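Local coordinates for protein 4-amino-4-deoxy-L-arabinose transferase or related glycosyltransferases of PMT family (Cupriavidus metallidurans, PDB 5EZM) that probably transfers 4-amino-4-deoxy-L-arabinose from an undecaprenyl-phosphate carrier to lipid A, as a zinc-binding integral membrane glycosyltransferase of the GT-C fold, at residues N399-F405 with D562-V566. Numbering follows the deposited sequence.
Sequences NHIPNSF and DWRRV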
ATOM      1  N   ASN A 399      -0.763 -11.208  17.654  1.00132.67           N
ATOM      2  CA  ASN A 399       0.410 -10.336  17.551  1.00132.00           C
ATOM      3  C   ASN A 399       0.745  -9.692  18.894  1.00130.28           C
ATOM      4  O   ASN A 399       1.165  -8.533  18.959  1.00130.24           O
ATOM      5  CB  ASN A 399       0.218  -9.272  16.467  1.00130.40           C
ATOM      6  CG  ASN A 399       0.097  -9.871  15.079  1.00129.74           C
ATOM      7  OD1 ASN A 399      -0.914  -9.697  14.401  1.00129.15           O
ATOM      8  ND2 ASN A 399       1.132 -10.586  14.652  1.00130.05           N
ATOM      9  N   HIS A 400       0.562 -10.456  19.973  1.00124.24           N
ATOM     10  CA  HIS A 400       0.854  -9.999  21.332  1.00118.47           C
ATOM     11  C   HIS A 400       0.062  -8.741  21.680  1.00110.58           C
ATOM     12  O   HIS A 400       0.566  -7.828  22.338  1.00111.65           O
ATOM     13  CB  HIS A 400       2.356  -9.774  21.529  1.00120.63           C
ATOM     14  CG  HIS A 400       3.184 -10.996  21.284  1.00124.40           C
ATOM     15  ND1 HIS A 400       2.671 -12.272  21.370  1.00126.47           N
ATOM     16  CD2 HIS A 400       4.489 -11.137  20.947  1.00125.46           C
ATOM     17  CE1 HIS A 400       3.624 -13.147  21.103  1.00127.59           C
ATOM     18  NE2 HIS A 400       4.736 -12.485  20.843  1.00126.95           N
ATOM     19  N   ILE A 401      -1.186  -8.691  21.229  1.00102.49           N
ATOM     20  CA  ILE A 401      -2.113  -7.615  21.548  1.00 94.70           C
ATOM     21  C   ILE A 401      -3.281  -8.225  22.315  1.00 90.05           C
ATOM     22  O   ILE A 401      -3.946  -9.131  21.804  1.00 90.78           O
ATOM     23  CB  ILE A 401      -2.610  -6.880  20.291  1.00 91.45           C
ATOM     24  CG1 ILE A 401      -1.437  -6.239  19.543  1.00 88.01           C
ATOM     25  CG2 ILE A 401      -3.641  -5.826  20.663  1.00 91.48           C
ATOM     26  CD1 ILE A 401      -0.719  -5.163  20.326  1.00 86.49           C
ATOM     27  N   PRO A 402      -3.565  -7.771  23.535  1.00 84.83           N
ATOM     28  CA  PRO A 402      -4.602  -8.416  24.353  1.00 83.36           C
ATOM     29  C   PRO A 402      -5.979  -8.351  23.708  1.00 79.93           C
ATOM     30  O   PRO A 402      -6.227  -7.635  22.735  1.00 75.28           O
ATOM     31  CB  PRO A 402      -4.558  -7.625  25.663  1.00 83.86           C
ATOM     32  CG  PRO A 402      -3.171  -7.087  25.717  1.00 83.73           C
ATOM     33  CD  PRO A 402      -2.814  -6.762  24.296  1.00 82.13           C
ATOM     34  N   ASN A 403      -6.897  -9.123  24.296  1.00 80.50           N
ATOM     35  CA  ASN A 403      -8.220  -9.308  23.710  1.00 79.47           C
ATOM     36  C   ASN A 403      -9.060  -8.037  23.763  1.00 79.81           C
ATOM     37  O   ASN A 403      -9.921  -7.836  22.899  1.00 80.04           O
ATOM     38  CB  ASN A 403      -8.945 -10.451  24.421  1.00 80.04           C
ATOM     39  CG  ASN A 403     -10.420 -10.510  24.080  1.00 80.05           C
ATOM     40  OD1 ASN A 403     -11.274 -10.144  24.890  1.00 80.61           O
ATOM     41  ND2 ASN A 403     -10.728 -10.965  22.870  1.00 79.57           N
ATOM     42  N   SER A 404      -8.823  -7.172  24.753  1.00 80.48           N
ATOM     43  CA  SER A 404      -9.668  -5.994  24.937  1.00 79.46           C
ATOM     44  C   SER A 404      -9.671  -5.108  23.696  1.00 77.58           C
ATOM     45  O   SER A 404     -10.732  -4.650  23.249  1.00 77.98           O
ATOM     46  CB  SER A 404      -9.204  -5.207  26.160  1.00 78.66           C
ATOM     47  OG  SER A 404      -9.197  -6.035  27.308  1.00 80.53           O
ATOM     48  N   PHE A 405      -8.489  -4.861  23.122  1.00 74.59           N
ATOM     49  CA  PHE A 405      -8.409  -4.034  21.922  1.00 72.63           C
ATOM     50  C   PHE A 405      -9.233  -4.620  20.785  1.00 71.97           C
ATOM     51  O   PHE A 405      -9.833  -3.875  20.000  1.00 73.41           O
ATOM     52  CB  PHE A 405      -6.953  -3.869  21.490  1.00 72.13           C
ATOM     53  CG  PHE A 405      -6.062  -3.303  22.557  1.00 75.05           C
ATOM     54  CD1 PHE A 405      -5.951  -1.936  22.733  1.00 75.59           C
ATOM     55  CD2 PHE A 405      -5.327  -4.141  23.381  1.00 78.26           C
ATOM     56  CE1 PHE A 405      -5.125  -1.413  23.712  1.00 77.46           C
ATOM     57  CE2 PHE A 405      -4.501  -3.624  24.364  1.00 79.60           C
ATOM     58  CZ  PHE A 405      -4.401  -2.258  24.529  1.00 79.38           C
ATOM     59  N   ASP A 562       5.218  -1.295  26.920  1.00 68.44           N
ATOM     60  CA  ASP A 562       3.869  -1.561  26.431  1.00 71.37           C
ATOM     61  C   ASP A 562       3.776  -3.068  26.211  1.00 73.99           C
ATOM     62  O   ASP A 562       4.553  -3.849  26.773  1.00 76.87           O
ATOM     63  CB  ASP A 562       3.543  -0.714  25.190  1.00 72.00           C
ATOM     64  CG  ASP A 562       4.535  -0.911  24.066  1.00 71.96           C
ATOM     65  OD1 ASP A 562       4.896  -2.071  23.783  1.00 73.28           O
ATOM     66  OD2 ASP A 562       4.948   0.100  23.457  1.00 70.55           O
ATOM     67  N   TRP A 563       2.830  -3.500  25.379  1.00 74.37           N
ATOM     68  CA  TRP A 563       2.604  -4.930  25.218  1.00 73.64           C
ATOM     69  C   TRP A 563       3.640  -5.608  24.328  1.00 76.14           C
ATOM     70  O   TRP A 563       3.773  -6.836  24.382  1.00 77.41           O
ATOM     71  CB  TRP A 563       1.207  -5.178  24.656  1.00 69.42           C
ATOM     72  CG  TRP A 563       0.118  -4.837  25.608  1.00 69.25           C
ATOM     73  CD1 TRP A 563      -0.800  -3.835  25.480  1.00 71.26           C
ATOM     74  CD2 TRP A 563      -0.176  -5.495  26.843  1.00 69.80           C
ATOM     75  NE1 TRP A 563      -1.653  -3.834  26.559  1.00 73.61           N
ATOM     76  CE2 TRP A 563      -1.289  -4.842  27.411  1.00 72.75           C
ATOM     77  CE3 TRP A 563       0.391  -6.578  27.523  1.00 66.92           C
ATOM     78  CZ2 TRP A 563      -1.848  -5.239  28.621  1.00 74.87           C
ATOM     79  CZ3 TRP A 563      -0.160  -6.965  28.726  1.00 69.03           C
ATOM     80  CH2 TRP A 563      -1.266  -6.296  29.266  1.00 74.40           C
ATOM     81  N   ARG A 564       4.377  -4.848  23.519  1.00 77.35           N
ATOM     82  CA  ARG A 564       5.285  -5.430  22.546  1.00 79.98           C
ATOM     83  C   ARG A 564       6.748  -5.082  22.770  1.00 77.54           C
ATOM     84  O   ARG A 564       7.609  -5.663  22.098  1.00 79.23           O
ATOM     85  CB  ARG A 564       4.887  -5.002  21.123  1.00 84.07           C
ATOM     86  CG  ARG A 564       3.505  -5.481  20.692  1.00 93.28           C
ATOM     87  CD  ARG A 564       3.205  -5.128  19.238  1.00 99.98           C
ATOM     88  NE  ARG A 564       4.166  -5.728  18.314  1.00105.83           N
ATOM     89  CZ  ARG A 564       5.175  -5.070  17.750  1.00107.81           C
ATOM     90  NH1 ARG A 564       5.358  -3.783  18.009  1.00107.17           N
ATOM     91  NH2 ARG A 564       6.003  -5.698  16.925  1.00109.35           N
ATOM     92  N   ARG A 565       7.064  -4.168  23.685  1.00 72.24           N
ATOM     93  CA  ARG A 565       8.437  -3.710  23.818  1.00 67.97           C
ATOM     94  C   ARG A 565       8.705  -3.259  25.247  1.00 69.88           C
ATOM     95  O   ARG A 565       7.812  -2.765  25.945  1.00 73.15           O
ATOM     96  CB  ARG A 565       8.741  -2.571  22.828  1.00 64.39           C
ATOM     97  CG  ARG A 565       7.687  -1.476  22.811  1.00 61.99           C
ATOM     98  CD  ARG A 565       8.007  -0.324  21.864  1.00 56.36           C
ATOM     99  NE  ARG A 565       7.841  -0.654  20.452  1.00 53.01           N
ATOM    100  CZ  ARG A 565       6.669  -0.757  19.825  1.00 53.33           C
ATOM    101  NH1 ARG A 565       5.528  -0.584  20.482  1.00 51.44           N
ATOM    102  NH2 ARG A 565       6.638  -1.052  18.531  1.00 55.04           N
ATOM    103  N   VAL A 566       9.948  -3.464  25.671  1.00 65.93           N
ATOM    104  CA  VAL A 566      10.500  -2.927  26.908  1.00 63.56           C
ATOM    105  C   VAL A 566      11.632  -1.987  26.521  1.00 62.44           C
ATOM    106  O   VAL A 566      12.485  -2.343  25.695  1.00 65.27           O
ATOM    107  CB  VAL A 566      11.011  -4.043  27.838  1.00 62.16           C
ATOM    108  CG1 VAL A 566      11.484  -3.463  29.164  1.00 63.02           C
ATOM    109  CG2 VAL A 566       9.941  -5.099  28.053  1.00 62.11           C
TER
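A proline ring can pack its C-H groups on the electron-rich face of an indole, and the junction between the membrane-embedded part of this GT-C enzyme and its C-terminal domain offers a compact example. Residues 399-405 end in the first turn of helix 403-430, while residues 562-566 span the turn between the antiparallel strands 557-561 and 566-569 and enter the second strand.

Trp563, at the tip of that turn, contributes most. The Pro402 ring packs over one face of its indole, with Pro402 CG 3.5 Å from the centroid of the five-membered ring of Trp563 and only 18° off its normal, a CH-pi contact. Phe405, in the first turn of the helix, approaches from another direction, its CE2 3.6 Å from Trp563 NE1, with the two ring planes inclined at 80°.

Arg564 is the second contributor. Its aliphatic part runs along the loop, CD lying 4.1 Å from Ile401 CD1 and 4.0 Å from Asn399 O, while its guanidinium makes a weak hydrogen bond to Ala464 of helix 458-465, a helix that Ile401 and Phe405 also touch.

The turn carries its own polar bracing. Asp562 OD1 accepts from Arg564 N at 2.8 Å, closing an Asx turn, and Asp562 OD2 forms a salt bridge with Arg565 NH1 at 3.1 Å. Hydrogen bonding thus shapes the turn internally, whereas no hydrogen bond or salt bridge crosses the interface, a modest 265 Å² at the surface, which rests on van der Waals and CH-pi packing.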